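3-deoxy-manno-octulosonate cytidylyltransferase (Escherichia coli, PDB 1H7E) catalyses the transfer of a cytidylyl group from CTP to the eight-carbon sugar KDO, giving CMP-KDO and diphosphate, probably activating KDO for lipopolysaccharide synthesis. Local coordinates at residues Lys2-Ile7 against Val87-Tyr92; Ile91-Gln96 against Thr109-Met114. All blocks are in the same frame, centred on the assembly; numbering follows the deposited sequence.

Contact 1: Lys2-Ile7 against Val87-Tyr92; sequences KAVIVI and VEADIY
Strands 3-8 and 91-94 pair in parallel, A3 opposite I91 and V4 opposite Y92, and I91 forms backbone bonds to the residues flanking A3: V4 N gives to I91 O at 3.0 Å, and I91 N gives to K2 O at 3.1 Å. K2 O also accepts from D90 N, at 2.8 Å, so two successive amides grip this carbonyl where the pairing begins. The bonding is returned by the D90 carboxylate. Chi1 of -60° sets D90 CG beside its own backbone N; from there OD2 accepts from K2 N at 2.8 Å, the donor lying on the anti side and 24° out of the carboxylate plane. K2 suits this partly exposed edge because its long chain, fully extended with CG anti to the backbone N (chi1 -176°), lays its methylenes near E88 and sets NZ 3.1 Å from E88 O, while E45 forms a salt bridge with the same ammonium. An alanine here would probably leave E88 O without this donor and E45 without its charged mate. V4 turns to the other face of the sheet from A3, and its two methyls share the work: CG1 rests on A89 CB at 3.7 Å, whereas CG2 meets the Y92 ring obliquely, 3.6 Å from CD2. The A89 methyl in turn lies over one face of that ring, near the rim. Y92 is steadied at its far end by OH giving to V87 O at 2.6 Å, in the carbonyl plane and level with the ring. Helix 76-86, which precedes this segment, packs on the same face as V4, against V6 and Y92. Such neighbouring parallel strands form the centre of the Rossmann-like alpha/beta sheet of GT-A nucleotidyltransferases.

Contact 2: Ile91-Gln96 against Thr109-Met114; sequences IYINLQ and TLLQGM
The shortest polar bond within the two segments, from G113 N to T109 O at 3.0 Å, belongs to the helix whose L110, L111 and M114 touch I91 and I93; no hydrogen bond crosses between strand and helix. M114 N follows with 3.2 Å to L110 O, and this helical spacing puts L110, L111 and M114 on the side facing the sheet. The motif is helix-on-sheet packing in an alpha/beta fold: helix 104-116 lies against a face of the central sheet, running nearly antiparallel to strand 91-94, at 153° between the directions of the short segments, with axes 10.4 Å apart at closest. Alternation along the strand sends I91 and I93 toward the helix and Y92 away from it. Branched isoleucines suit a buried strand because each offers two arms. In I93, CG2 approaches L110 CD2 at 4.5 Å, a loose touch, while the longer arm reaches L111. I91 makes its nearest approaches with the tip of its long arm: CD1 sits 4.0 Å from M114 CB, the two side chains sliding past each other in opposite directions, and 4.1 Å from L111 CD2. M114, flexible and unbranched, bends beyond CB and also packs on A123 and A177, while L110 touches A177 and L125, so the helix spans strands 91-94, 169-179 and 122-129. L111 leaves the helix alongside the strand, yet its end comes nearer, CG sitting at an almost eclipsed torsion (chi1 -131°) that lies well away from the staggered positions. There it meets the strand most closely, with I93 CD1, anti to its own CA (chi2 165°), ending 3.8 Å from L111 CG and the two side chains crossing at about a right angle.

In the fold
Both contacts are largely buried and use strand 91-94, sharing I91 and Y92, with centres about 9 Å apart. Contact 1 joins that strand edge to edge with strand 3-8 and is held mostly by polar backbone bonds; it reaches the surface at K2, E88 and D90, where the K2 ammonium and the D90 carboxylate take part, E88 giving its carbonyl. Contact 2 is wholly core and apolar, placing a helix on one face of the same sheet. Strand pairing continues beyond contact 1 through I93, whose N and O probably bond to V4 O and V6 N. The two contacts also meet at A3, whose small methyl lies 3.9 Å from L111 CD2, letting helix 104-116 rest on strand 3-8 too.

Contact 1: Lys2-Ile7 against Val87-Tyr92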
ATOM      1  N   LYS A   2       9.888  28.516  -7.391  1.00 33.95           N
ATOM      2  CA  LYS A   2       8.627  29.157  -7.749  1.00 26.53           C
ATOM      3  C   LYS A   2       7.510  28.123  -7.734  1.00 22.88           C
ATOM      4  O   LYS A   2       7.642  27.026  -8.282  1.00 21.72           O
ATOM      5  CB  LYS A   2       8.736  29.787  -9.133  1.00 25.57           C
ATOM      6  CG  LYS A   2       7.516  30.574  -9.565  1.00 28.98           C
ATOM      7  CD  LYS A   2       7.671  31.012 -11.016  1.00 32.51           C
ATOM      8  CE  LYS A   2       6.434  31.728 -11.529  1.00 34.33           C
ATOM      9  NZ  LYS A   2       6.494  31.986 -13.007  1.00 38.91           N
ATOM     10  N   ALA A   3       6.409  28.479  -7.096  1.00 21.13           N
ATOM     11  CA  ALA A   3       5.271  27.587  -7.014  1.00 17.14           C
ATOM     12  C   ALA A   3       4.065  28.277  -7.589  1.00 18.10           C
ATOM     13  O   ALA A   3       3.894  29.482  -7.404  1.00 19.01           O
ATOM     14  CB  ALA A   3       4.998  27.235  -5.556  1.00 17.90           C
ATOM     15  N   VAL A   4       3.234  27.526  -8.303  1.00 14.43           N
ATOM     16  CA  VAL A   4       1.996  28.080  -8.837  1.00 14.91           C
ATOM     17  C   VAL A   4       0.828  27.155  -8.490  1.00 14.99           C
ATOM     18  O   VAL A   4       1.003  25.951  -8.278  1.00 16.89           O
ATOM     19  CB  VAL A   4       2.027  28.313 -10.381  1.00 17.42           C
ATOM     20  CG1 VAL A   4       3.254  29.167 -10.769  1.00 16.30           C
ATOM     21  CG2 VAL A   4       2.003  27.007 -11.126  1.00 17.80           C
ATOM     22  N   ILE A   5      -0.350  27.729  -8.357  1.00 13.05           N
ATOM     23  CA  ILE A   5      -1.538  26.942  -8.069  1.00 14.33           C
ATOM     24  C   ILE A   5      -2.368  26.884  -9.332  1.00 14.77           C
ATOM     25  O   ILE A   5      -2.595  27.908  -9.973  1.00 15.69           O
ATOM     26  CB  ILE A   5      -2.390  27.557  -6.945  1.00 13.67           C
ATOM     27  CG1 ILE A   5      -1.684  27.376  -5.606  1.00 13.40           C
ATOM     28  CG2 ILE A   5      -3.794  26.951  -6.945  1.00 12.82           C
ATOM     29  CD1 ILE A   5      -2.358  28.105  -4.472  1.00 16.72           C
ATOM     30  N   VAL A   6      -2.772  25.675  -9.721  1.00 13.55           N
ATOM     31  CA  VAL A   6      -3.603  25.485 -10.902  1.00 12.57           C
ATOM     32  C   VAL A   6      -4.928  24.896 -10.437  1.00 16.32           C
ATOM     33  O   VAL A   6      -4.957  23.914  -9.685  1.00 17.54           O
ATOM     34  CB  VAL A   6      -2.944  24.539 -11.946  1.00 11.84           C
ATOM     35  CG1 VAL A   6      -3.882  24.323 -13.119  1.00 11.57           C
ATOM     36  CG2 VAL A   6      -1.638  25.123 -12.432  1.00 13.59           C
ATOM     37  N   ILE A   7      -6.025  25.517 -10.848  1.00 15.03           N
ATOM     38  CA  ILE A   7      -7.353  25.070 -10.474  1.00 14.92           C
ATOM     39  C   ILE A   7      -8.093  24.576 -11.713  1.00 19.54           C
ATOM     40  O   ILE A   7      -8.467  25.373 -12.572  1.00 20.23           O
ATOM     41  CB  ILE A   7      -8.181  26.227  -9.861  1.00 16.55           C
ATOM     42  CG1 ILE A   7      -7.467  26.824  -8.647  1.00 13.63           C
ATOM     43  CG2 ILE A   7      -9.587  25.736  -9.469  1.00 15.92           C
ATOM     44  CD1 ILE A   7      -8.009  28.189  -8.263  1.00 12.56           C
ATOM     45  N   VAL A  87       3.095  27.342 -18.481  1.00 23.75           N
ATOM     46  CA  VAL A  87       3.315  28.118 -17.258  1.00 19.63           C
ATOM     47  C   VAL A  87       4.507  27.543 -16.515  1.00 24.16           C
ATOM     48  O   VAL A  87       4.442  26.427 -15.988  1.00 19.80           O
ATOM     49  CB  VAL A  87       2.077  28.081 -16.339  1.00 20.81           C
ATOM     50  CG1 VAL A  87       2.370  28.782 -15.023  1.00 20.45           C
ATOM     51  CG2 VAL A  87       0.884  28.705 -17.032  1.00 19.12           C
ATOM     52  N   GLU A  88       5.587  28.320 -16.437  1.00 21.96           N
ATOM     53  CA  GLU A  88       6.792  27.856 -15.777  1.00 25.87           C
ATOM     54  C   GLU A  88       6.751  27.932 -14.242  1.00 22.78           C
ATOM     55  O   GLU A  88       6.335  28.937 -13.676  1.00 24.29           O
ATOM     56  CB  GLU A  88       8.006  28.609 -16.323  1.00 31.27           C
ATOM     57  CG  GLU A  88       9.326  28.164 -15.697  1.00 44.05           C
ATOM     58  CD  GLU A  88      10.528  28.934 -16.213  1.00 50.84           C
ATOM     59  OE1 GLU A  88      10.353  30.065 -16.731  1.00 53.87           O
ATOM     60  OE2 GLU A  88      11.656  28.403 -16.089  1.00 56.29           O
ATOM     61  N   ALA A  89       7.203  26.860 -13.587  1.00 19.88           N
ATOM     62  CA  ALA A  89       7.246  26.781 -12.131  1.00 15.62           C
ATOM     63  C   ALA A  89       8.061  25.561 -11.740  1.00 15.43           C
ATOM     64  O   ALA A  89       8.318  24.696 -12.556  1.00 15.23           O
ATOM     65  CB  ALA A  89       5.833  26.677 -11.555  1.00 13.91           C
ATOM     66  N   ASP A  90       8.554  25.552 -10.513  1.00 17.17           N
ATOM     67  CA  ASP A  90       9.312  24.414 -10.019  1.00 18.53           C
ATOM     68  C   ASP A  90       8.321  23.453  -9.340  1.00 19.03           C
ATOM     69  O   ASP A  90       8.521  22.244  -9.359  1.00 18.43           O
ATOM     70  CB  ASP A  90      10.340  24.877  -8.994  1.00 22.95           C
ATOM     71  CG  ASP A  90      11.332  25.877  -9.571  1.00 32.60           C
ATOM     72  OD1 ASP A  90      11.894  25.587 -10.645  1.00 36.94           O
ATOM     73  OD2 ASP A  90      11.543  26.952  -8.962  1.00 33.45           O
ATOM     74  N   ILE A  91       7.261  24.015  -8.750  1.00 17.32           N
ATOM     75  CA  ILE A  91       6.234  23.244  -8.031  1.00 15.88           C
ATOM     76  C   ILE A  91       4.833  23.643  -8.456  1.00 15.57           C
ATOM     77  O   ILE A  91       4.487  24.822  -8.421  1.00 16.91           O
ATOM     78  CB  ILE A  91       6.344  23.479  -6.500  1.00 16.31           C
ATOM     79  CG1 ILE A  91       7.697  22.964  -5.984  1.00 16.57           C
ATOM     80  CG2 ILE A  91       5.166  22.815  -5.769  1.00 15.92           C
ATOM     81  CD1 ILE A  91       8.050  23.453  -4.606  1.00 17.65           C
ATOM     82  N   TYR A  92       4.024  22.664  -8.858  1.00 11.95           N
ATOM     83  CA  TYR A  92       2.651  22.918  -9.282  1.00 10.10           C
ATOM     84  C   TYR A  92       1.706  22.289  -8.278  1.00 13.69           C
ATOM     85  O   TYR A  92       1.832  21.105  -7.959  1.00 14.71           O
ATOM     86  CB  TYR A  92       2.370  22.284 -10.642  1.00 11.03           C
ATOM     87  CG  TYR A  92       3.217  22.835 -11.768  1.00 12.64           C
ATOM     88  CD1 TYR A  92       4.512  22.377 -11.970  1.00 14.05           C
ATOM     89  CD2 TYR A  92       2.720  23.835 -12.617  1.00 15.49           C
ATOM     90  CE1 TYR A  92       5.304  22.904 -12.992  1.00 18.36           C
ATOM     91  CE2 TYR A  92       3.501  24.370 -13.642  1.00 14.91           C
ATOM     92  CZ  TYR A  92       4.786  23.901 -13.821  1.00 18.68           C
ATOM     93  OH  TYR A  92       5.580  24.411 -14.827  1.00 19.10           O
TER

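Contact 2: Ile91-Gln96 against Thr109-Met114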
ATOM      1  N   ILE A  91       7.261  24.015  -8.750  1.00 17.32           N
ATOM      2  CA  ILE A  91       6.234  23.244  -8.031  1.00 15.88           C
ATOM      3  C   ILE A  91       4.833  23.643  -8.456  1.00 15.57           C
ATOM      4  O   ILE A  91       4.487  24.822  -8.421  1.00 16.91           O
ATOM      5  CB  ILE A  91       6.344  23.479  -6.500  1.00 16.31           C
ATOM      6  CG1 ILE A  91       7.697  22.964  -5.984  1.00 16.57           C
ATOM      7  CG2 ILE A  91       5.166  22.815  -5.769  1.00 15.92           C
ATOM      8  CD1 ILE A  91       8.050  23.453  -4.606  1.00 17.65           C
ATOM      9  N   TYR A  92       4.024  22.664  -8.858  1.00 11.95           N
ATOM     10  CA  TYR A  92       2.651  22.918  -9.282  1.00 10.10           C
ATOM     11  C   TYR A  92       1.706  22.289  -8.278  1.00 13.69           C
ATOM     12  O   TYR A  92       1.832  21.105  -7.959  1.00 14.71           O
ATOM     13  CB  TYR A  92       2.370  22.284 -10.642  1.00 11.03           C
ATOM     14  CG  TYR A  92       3.217  22.835 -11.768  1.00 12.64           C
ATOM     15  CD1 TYR A  92       4.512  22.377 -11.970  1.00 14.05           C
ATOM     16  CD2 TYR A  92       2.720  23.835 -12.617  1.00 15.49           C
ATOM     17  CE1 TYR A  92       5.304  22.904 -12.992  1.00 18.36           C
ATOM     18  CE2 TYR A  92       3.501  24.370 -13.642  1.00 14.91           C
ATOM     19  CZ  TYR A  92       4.786  23.901 -13.821  1.00 18.68           C
ATOM     20  OH  TYR A  92       5.580  24.411 -14.827  1.00 19.10           O
ATOM     21  N   ILE A  93       0.757  23.073  -7.793  1.00 11.70           N
ATOM     22  CA  ILE A  93      -0.230  22.594  -6.830  1.00 12.82           C
ATOM     23  C   ILE A  93      -1.542  22.516  -7.581  1.00 16.23           C
ATOM     24  O   ILE A  93      -1.968  23.478  -8.229  1.00 17.00           O
ATOM     25  CB  ILE A  93      -0.359  23.553  -5.635  1.00 12.74           C
ATOM     26  CG1 ILE A  93       0.939  23.548  -4.839  1.00 16.38           C
ATOM     27  CG2 ILE A  93      -1.549  23.156  -4.738  1.00 15.85           C
ATOM     28  CD1 ILE A  93       1.049  24.698  -3.885  1.00 19.36           C
ATOM     29  N   ASN A  94      -2.175  21.354  -7.526  1.00 12.08           N
ATOM     30  CA  ASN A  94      -3.434  21.150  -8.216  1.00 14.52           C
ATOM     31  C   ASN A  94      -4.545  21.138  -7.175  1.00 18.12           C
ATOM     32  O   ASN A  94      -4.580  20.251  -6.329  1.00 20.40           O
ATOM     33  CB  ASN A  94      -3.381  19.812  -8.947  1.00 20.35           C
ATOM     34  CG  ASN A  94      -4.336  19.739 -10.114  1.00 31.76           C
ATOM     35  OD1 ASN A  94      -4.376  20.643 -10.957  1.00 35.14           O
ATOM     36  ND2 ASN A  94      -5.082  18.635 -10.204  1.00 34.56           N
ATOM     37  N   LEU A  95      -5.382  22.171  -7.188  1.00 18.85           N
ATOM     38  CA  LEU A  95      -6.521  22.310  -6.279  1.00 25.40           C
ATOM     39  C   LEU A  95      -7.791  21.966  -7.018  1.00 29.12           C
ATOM     40  O   LEU A  95      -7.931  22.305  -8.182  1.00 36.71           O
ATOM     41  CB  LEU A  95      -6.698  23.760  -5.847  1.00 26.18           C
ATOM     42  CG  LEU A  95      -5.849  24.389  -4.767  1.00 29.78           C
ATOM     43  CD1 LEU A  95      -6.531  25.694  -4.360  1.00 33.02           C
ATOM     44  CD2 LEU A  95      -5.761  23.467  -3.575  1.00 34.11           C
ATOM     45  N   GLN A  96      -8.767  21.396  -6.326  1.00 32.63           N
ATOM     46  CA  GLN A  96     -10.037  21.073  -6.976  1.00 35.25           C
ATOM     47  C   GLN A  96     -10.945  22.310  -7.086  1.00 33.69           C
ATOM     48  O   GLN A  96     -11.103  23.062  -6.127  1.00 34.68           O
ATOM     49  CB  GLN A  96     -10.728  19.923  -6.241  1.00 41.88           C
ATOM     50  CG  GLN A  96      -9.941  18.609  -6.330  1.00 51.08           C
ATOM     51  CD  GLN A  96      -9.385  18.363  -7.738  1.00 57.62           C
ATOM     52  OE1 GLN A  96     -10.145  18.185  -8.696  1.00 60.97           O
ATOM     53  NE2 GLN A  96      -8.055  18.395  -7.871  1.00 59.60           N
ATOM     54  N   THR A 109       0.876  24.014   4.240  1.00 21.22           N
ATOM     55  CA  THR A 109       1.481  22.831   4.873  1.00 22.35           C
ATOM     56  C   THR A 109       2.057  21.950   3.774  1.00 19.07           C
ATOM     57  O   THR A 109       3.183  21.473   3.864  1.00 21.64           O
ATOM     58  CB  THR A 109       0.417  22.010   5.671  1.00 23.59           C
ATOM     59  OG1 THR A 109       0.059  22.722   6.860  1.00 27.51           O
ATOM     60  CG2 THR A 109       0.949  20.632   6.063  1.00 26.93           C
ATOM     61  N   LEU A 110       1.284  21.792   2.710  1.00 21.33           N
ATOM     62  CA  LEU A 110       1.681  20.985   1.572  1.00 19.77           C
ATOM     63  C   LEU A 110       2.918  21.589   0.905  1.00 21.12           C
ATOM     64  O   LEU A 110       3.921  20.902   0.705  1.00 19.29           O
ATOM     65  CB  LEU A 110       0.504  20.918   0.605  1.00 21.63           C
ATOM     66  CG  LEU A 110       0.529  20.014  -0.611  1.00 23.52           C
ATOM     67  CD1 LEU A 110       0.589  18.570  -0.167  1.00 23.08           C
ATOM     68  CD2 LEU A 110      -0.738  20.271  -1.407  1.00 21.60           C
ATOM     69  N   LEU A 111       2.885  22.902   0.663  1.00 21.89           N
ATOM     70  CA  LEU A 111       4.007  23.602   0.017  1.00 24.23           C
ATOM     71  C   LEU A 111       5.270  23.553   0.866  1.00 26.28           C
ATOM     72  O   LEU A 111       6.371  23.406   0.330  1.00 25.00           O
ATOM     73  CB  LEU A 111       3.650  25.067  -0.268  1.00 25.84           C
ATOM     74  CG  LEU A 111       3.912  25.668  -1.651  1.00 28.31           C
ATOM     75  CD1 LEU A 111       3.884  27.169  -1.512  1.00 29.37           C
ATOM     76  CD2 LEU A 111       5.245  25.229  -2.222  1.00 25.45           C
ATOM     77  N   GLN A 112       5.112  23.704   2.182  1.00 27.62           N
ATOM     78  CA  GLN A 112       6.245  23.649   3.102  1.00 30.81           C
ATOM     79  C   GLN A 112       6.899  22.253   3.069  1.00 29.24           C
ATOM     80  O   GLN A 112       8.127  22.126   3.139  1.00 26.84           O
ATOM     81  CB  GLN A 112       5.802  23.997   4.533  1.00 39.15           C
ATOM     82  CG  GLN A 112       6.974  24.270   5.494  1.00 50.83           C
ATOM     83  CD  GLN A 112       8.011  25.226   4.888  1.00 58.06           C
ATOM     84  OE1 GLN A 112       7.775  26.436   4.785  1.00 60.32           O
ATOM     85  NE2 GLN A 112       9.147  24.677   4.451  1.00 59.64           N
ATOM     86  N   GLY A 113       6.070  21.217   2.964  1.00 25.07           N
ATOM     87  CA  GLY A 113       6.587  19.864   2.901  1.00 24.03           C
ATOM     88  C   GLY A 113       7.482  19.679   1.684  1.00 24.43           C
ATOM     89  O   GLY A 113       8.541  19.051   1.792  1.00 23.64           O
ATOM     90  N   MET A 114       7.058  20.221   0.536  1.00 23.84           N
ATOM     91  CA  MET A 114       7.817  20.124  -0.723  1.00 24.23           C
ATOM     92  C   MET A 114       9.138  20.892  -0.627  1.00 26.12           C
ATOM     93  O   MET A 114      10.177  20.427  -1.106  1.00 27.75           O
ATOM     94  CB  MET A 114       6.992  20.664  -1.904  1.00 20.22           C
ATOM     95  CG  MET A 114       5.776  19.831  -2.264  1.00 20.17           C
ATOM     96  SD  MET A 114       6.268  18.267  -2.936  1.00 24.29           S
ATOM     97  CE  MET A 114       6.551  18.690  -4.624  1.00 17.83           C
TER